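Local structure of angiopoietin-related protein 3 (Homo sapiens, 6EUA) at residues Val91-Ile100 against Tyr111-Gly119. The protein raises plasma triglycerides by inhibiting lipoprotein lipase and, through its fibrinogen-like domain, the part described here, mediates endothelial cell adhesion. Residues are numbered along the deposited sequence; the frame is centred on the assembly and turned at random.
Sequences VKQSNYVLRI and YIEYSFYLG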
loop_
_atom_site.group_PDB
_atom_site.type_symbol
_atom_site.label_atom_id
_atom_site.label_comp_id
_atom_site.label_asym_id
_atom_site.label_seq_id
_atom_site.Cartn_x
_atom_site.Cartn_y
_atom_site.Cartn_z
ATOM N N VAL A 91 -6.221 20.300 11.890
ATOM C CA VAL A 91 -5.518 21.425 12.503
ATOM C C VAL A 91 -6.472 22.310 13.307
ATOM O O VAL A 91 -6.225 22.604 14.483
ATOM C CB VAL A 91 -4.767 22.225 11.424
ATOM C CG1 VAL A 91 -4.134 23.485 12.031
ATOM C CG2 VAL A 91 -3.697 21.346 10.774
ATOM N N LYS A 92 -7.563 22.757 12.694
ATOM C CA LYS A 92 -8.564 23.627 13.341
ATOM C C LYS A 92 -7.856 24.901 13.799
ATOM O O LYS A 92 -7.236 25.568 12.958
ATOM C CB LYS A 92 -9.303 22.859 14.421
ATOM C CG LYS A 92 -10.509 22.113 13.880
ATOM C CD LYS A 92 -11.212 21.301 14.958
ATOM C CE LYS A 92 -12.080 20.232 14.314
ATOM N NZ LYS A 92 -11.617 18.879 14.677
ATOM N N GLN A 93 -7.925 25.277 15.079
ATOM C CA GLN A 93 -7.348 26.523 15.574
ATOM C C GLN A 93 -5.958 26.330 16.182
ATOM O O GLN A 93 -5.412 27.268 16.772
ATOM C CB GLN A 93 -8.275 27.162 16.622
ATOM C CG GLN A 93 -9.728 27.346 16.190
ATOM C CD GLN A 93 -10.666 27.693 17.359
ATOM O OE1 GLN A 93 -10.224 28.128 18.428
ATOM N NE2 GLN A 93 -11.968 27.525 17.143
ATOM N N SER A 94 -5.383 25.140 16.059
ATOM C CA SER A 94 -4.139 24.805 16.734
ATOM C C SER A 94 -2.928 25.266 15.931
ATOM O O SER A 94 -2.967 25.381 14.699
ATOM C CB SER A 94 -4.058 23.292 16.987
ATOM O OG SER A 94 -5.120 22.848 17.820
ATOM N N ASN A 95 -1.846 25.545 16.647
ATOM C CA ASN A 95 -0.553 25.772 16.005
ATOM C C ASN A 95 0.037 24.401 15.653
ATOM O O ASN A 95 0.211 23.555 16.533
ATOM C CB ASN A 95 0.355 26.567 16.950
ATOM C CG ASN A 95 1.747 26.825 16.388
ATOM O OD1 ASN A 95 1.924 27.011 15.177
ATOM N ND2 ASN A 95 2.729 26.874 17.268
ATOM N N TYR A 96 0.278 24.153 14.367
ATOM C CA TYR A 96 0.825 22.886 13.892
ATOM C C TYR A 96 2.172 23.131 13.219
ATOM O O TYR A 96 2.547 24.265 12.899
ATOM C CB TYR A 96 -0.122 22.189 12.894
ATOM C CG TYR A 96 -0.935 21.021 13.434
ATOM C CD1 TYR A 96 -1.842 21.207 14.458
ATOM C CD2 TYR A 96 -0.809 19.740 12.890
ATOM C CE1 TYR A 96 -2.597 20.159 14.943
ATOM C CE2 TYR A 96 -1.572 18.669 13.363
ATOM C CZ TYR A 96 -2.466 18.898 14.403
ATOM O OH TYR A 96 -3.238 17.874 14.918
ATOM N N VAL A 97 2.887 22.035 12.971
ATOM C CA VAL A 97 4.209 22.049 12.350
ATOM C C VAL A 97 4.075 21.434 10.966
ATOM O O VAL A 97 3.527 20.333 10.825
ATOM C CB VAL A 97 5.229 21.267 13.201
ATOM C CG1 VAL A 97 6.580 21.131 12.475
ATOM C CG2 VAL A 97 5.375 21.909 14.579
ATOM N N LEU A 98 4.568 22.134 9.947
ATOM C CA LEU A 98 4.555 21.620 8.583
ATOM C C LEU A 98 5.969 21.274 8.148
ATOM O O LEU A 98 6.876 22.104 8.262
ATOM C CB LEU A 98 3.942 22.631 7.608
ATOM C CG LEU A 98 4.137 22.333 6.107
ATOM C CD1 LEU A 98 3.167 21.270 5.617
ATOM C CD2 LEU A 98 4.021 23.598 5.243
ATOM N N ARG A 99 6.153 20.057 7.635
ATOM C CA ARG A 99 7.433 19.636 7.085
ATOM C C ARG A 99 7.274 19.404 5.593
ATOM O O ARG A 99 6.328 18.739 5.158
ATOM C CB ARG A 99 7.959 18.375 7.768
ATOM C CG ARG A 99 9.204 17.767 7.111
ATOM C CD ARG A 99 9.806 16.698 8.000
ATOM N NE ARG A 99 10.853 15.963 7.299
ATOM C CZ ARG A 99 12.130 15.991 7.646
ATOM N NH1 ARG A 99 12.503 16.723 8.687
ATOM N NH2 ARG A 99 13.030 15.306 6.945
ATOM N N ILE A 100 8.169 19.994 4.811
ATOM C CA ILE A 100 8.194 19.806 3.366
ATOM C C ILE A 100 9.456 19.026 3.038
ATOM O O ILE A 100 10.558 19.421 3.432
ATOM C CB ILE A 100 8.136 21.144 2.617
ATOM C CG1 ILE A 100 6.736 21.758 2.769
ATOM C CG2 ILE A 100 8.515 20.964 1.144
ATOM C CD1 ILE A 100 6.608 23.156 2.199
ATOM N N TYR A 111 14.729 19.107 3.246
ATOM C CA TYR A 111 13.549 19.295 4.079
ATOM C C TYR A 111 13.530 20.711 4.629
ATOM O O TYR A 111 14.567 21.373 4.746
ATOM C CB TYR A 111 13.494 18.296 5.246
ATOM C CG TYR A 111 14.401 18.681 6.396
ATOM C CD1 TYR A 111 13.901 19.331 7.522
ATOM C CD2 TYR A 111 15.766 18.415 6.345
ATOM C CE1 TYR A 111 14.738 19.695 8.567
ATOM C CE2 TYR A 111 16.606 18.779 7.384
ATOM C CZ TYR A 111 16.086 19.417 8.491
ATOM O OH TYR A 111 16.912 19.779 9.530
ATOM N N ILE A 112 12.330 21.163 4.980
ATOM C CA ILE A 112 12.170 22.416 5.704
ATOM C C ILE A 112 10.914 22.314 6.553
ATOM O O ILE A 112 9.911 21.720 6.144
ATOM C CB ILE A 112 12.146 23.628 4.740
ATOM C CG1 ILE A 112 11.894 24.932 5.501
ATOM C CG2 ILE A 112 11.174 23.417 3.597
ATOM C CD1 ILE A 112 12.107 26.187 4.637
ATOM N N GLU A 113 10.992 22.859 7.761
ATOM C CA GLU A 113 9.875 22.843 8.689
ATOM C C GLU A 113 9.428 24.269 8.970
ATOM O O GLU A 113 10.244 25.196 9.006
ATOM C CB GLU A 113 10.241 22.117 9.983
ATOM C CG GLU A 113 10.519 20.643 9.768
ATOM C CD GLU A 113 10.507 19.834 11.051
ATOM O OE1 GLU A 113 10.166 20.402 12.112
ATOM O OE2 GLU A 113 10.852 18.632 10.997
ATOM N N TYR A 114 8.117 24.429 9.138
ATOM C CA TYR A 114 7.489 25.694 9.472
ATOM C C TYR A 114 6.501 25.483 10.601
ATOM O O TYR A 114 5.915 24.404 10.742
ATOM C CB TYR A 114 6.693 26.308 8.317
ATOM C CG TYR A 114 7.337 26.336 6.960
ATOM C CD1 TYR A 114 7.471 25.175 6.196
ATOM C CD2 TYR A 114 7.787 27.540 6.420
ATOM C CE1 TYR A 114 8.051 25.216 4.940
ATOM C CE2 TYR A 114 8.369 27.590 5.174
ATOM C CZ TYR A 114 8.501 26.430 4.433
ATOM O OH TYR A 114 9.071 26.507 3.177
ATOM N N SER A 115 6.290 26.549 11.366
ATOM C CA SER A 115 5.171 26.660 12.288
ATOM C C SER A 115 4.047 27.401 11.575
ATOM O O SER A 115 4.281 28.473 10.996
ATOM C CB SER A 115 5.601 27.399 13.560
ATOM O OG SER A 115 4.487 27.850 14.310
ATOM N N PHE A 116 2.835 26.831 11.594
ATOM C CA PHE A 116 1.754 27.420 10.814
ATOM C C PHE A 116 0.432 27.407 11.563
ATOM O O PHE A 116 0.244 26.704 12.563
ATOM C CB PHE A 116 1.575 26.750 9.435
ATOM C CG PHE A 116 0.903 25.408 9.472
ATOM C CD1 PHE A 116 1.645 24.251 9.671
ATOM C CD2 PHE A 116 -0.465 25.294 9.269
ATOM C CE1 PHE A 116 1.023 23.006 9.692
ATOM C CE2 PHE A 116 -1.091 24.054 9.294
ATOM C CZ PHE A 116 -0.361 22.914 9.504
ATOM N N TYR A 117 -0.460 28.263 11.055
ATOM C CA TYR A 117 -1.865 28.362 11.416
ATOM C C TYR A 117 -2.673 28.312 10.131
ATOM O O TYR A 117 -2.204 28.743 9.077
ATOM C CB TYR A 117 -2.167 29.662 12.177
ATOM C CG TYR A 117 -1.572 29.689 13.557
ATOM C CD1 TYR A 117 -0.287 30.177 13.778
ATOM C CD2 TYR A 117 -2.278 29.195 14.638
ATOM C CE1 TYR A 117 0.259 30.195 15.054
ATOM C CE2 TYR A 117 -1.746 29.208 15.900
ATOM C CZ TYR A 117 -0.481 29.708 16.111
ATOM O OH TYR A 117 0.032 29.709 17.390
ATOM N N LEU A 118 -3.883 27.770 10.216
ATOM C CA LEU A 118 -4.704 27.555 9.032
ATOM C C LEU A 118 -6.123 28.026 9.303
ATOM O O LEU A 118 -6.706 27.659 10.326
ATOM C CB LEU A 118 -4.712 26.080 8.644
ATOM C CG LEU A 118 -5.441 25.688 7.359
ATOM C CD1 LEU A 118 -4.724 26.256 6.098
ATOM C CD2 LEU A 118 -5.561 24.179 7.294
ATOM N N GLY A 119 -6.679 28.849 8.385
ATOM C CA GLY A 119 -8.058 29.290 8.496
ATOM C C GLY A 119 -9.014 28.326 7.799
ATOM O O GLY A 119 -8.605 27.444 7.056
HETATM O O HOH W 1 -4.717 26.898 12.540
#
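Phe116 reaches across to the neighbouring strand and lays its ring against Val91, Tyr96 and Leu98. Its CG sits between the backbone N and the carbonyl carbon (chi1 76°), a rotamer that swings the ring over the partner strand instead of along its own. There CZ lies 3.5 Å from Tyr96 CB, CD1 equally close to Leu98 CB, and Val91 CG2 approaches obliquely, while the backbone of Val97 and Leu98 meets the ring edge. On the same buried face Leu98 and Tyr114 run side by side, and Ile100 CD1 packs 3.7 Å from Tyr114 CE1; the phenol oxygen of Tyr114 is held by Asn138. Residues 96-100 and 111-118 belong to the two strands of an antiparallel hairpin in the large curled sheet of the fibrinogen C-terminal domain, flanked by strands 213-220 and 127-134. Three hydrogen-bonded pairs, Tyr96-Phe116, Leu98-Tyr114 and Ile100-Ile112, supply six backbone bonds, among them Leu98 N to Tyr114 O at 2.8 Å. The other face carries Val97, Arg99, Glu113 and Ser115. Arg99 is extended as far as NE, which carries its guanidinium to Tyr111, whose CB lies over one guanidinium face, the two planes 11° apart and NH1 3.2 Å from Tyr111 CD1. Glu113 OE2 comes in at the guanidinium edge, forming a weak, 3.4 Å salt bridge with NH1, whereas NH2 pairs with Glu101. A leucine in place of Arg99 would probably leave both glutamates without their positive partner and take away the guanidinium that packs beside Tyr111. Toward the helix end, Asn95 CA makes an off-centre CH-pi contact with the Tyr117 ring, and a water links the turn at Lys92 to the strand at Leu118, lying 2.9 Å from Lys92 O and accepting from Leu118 N.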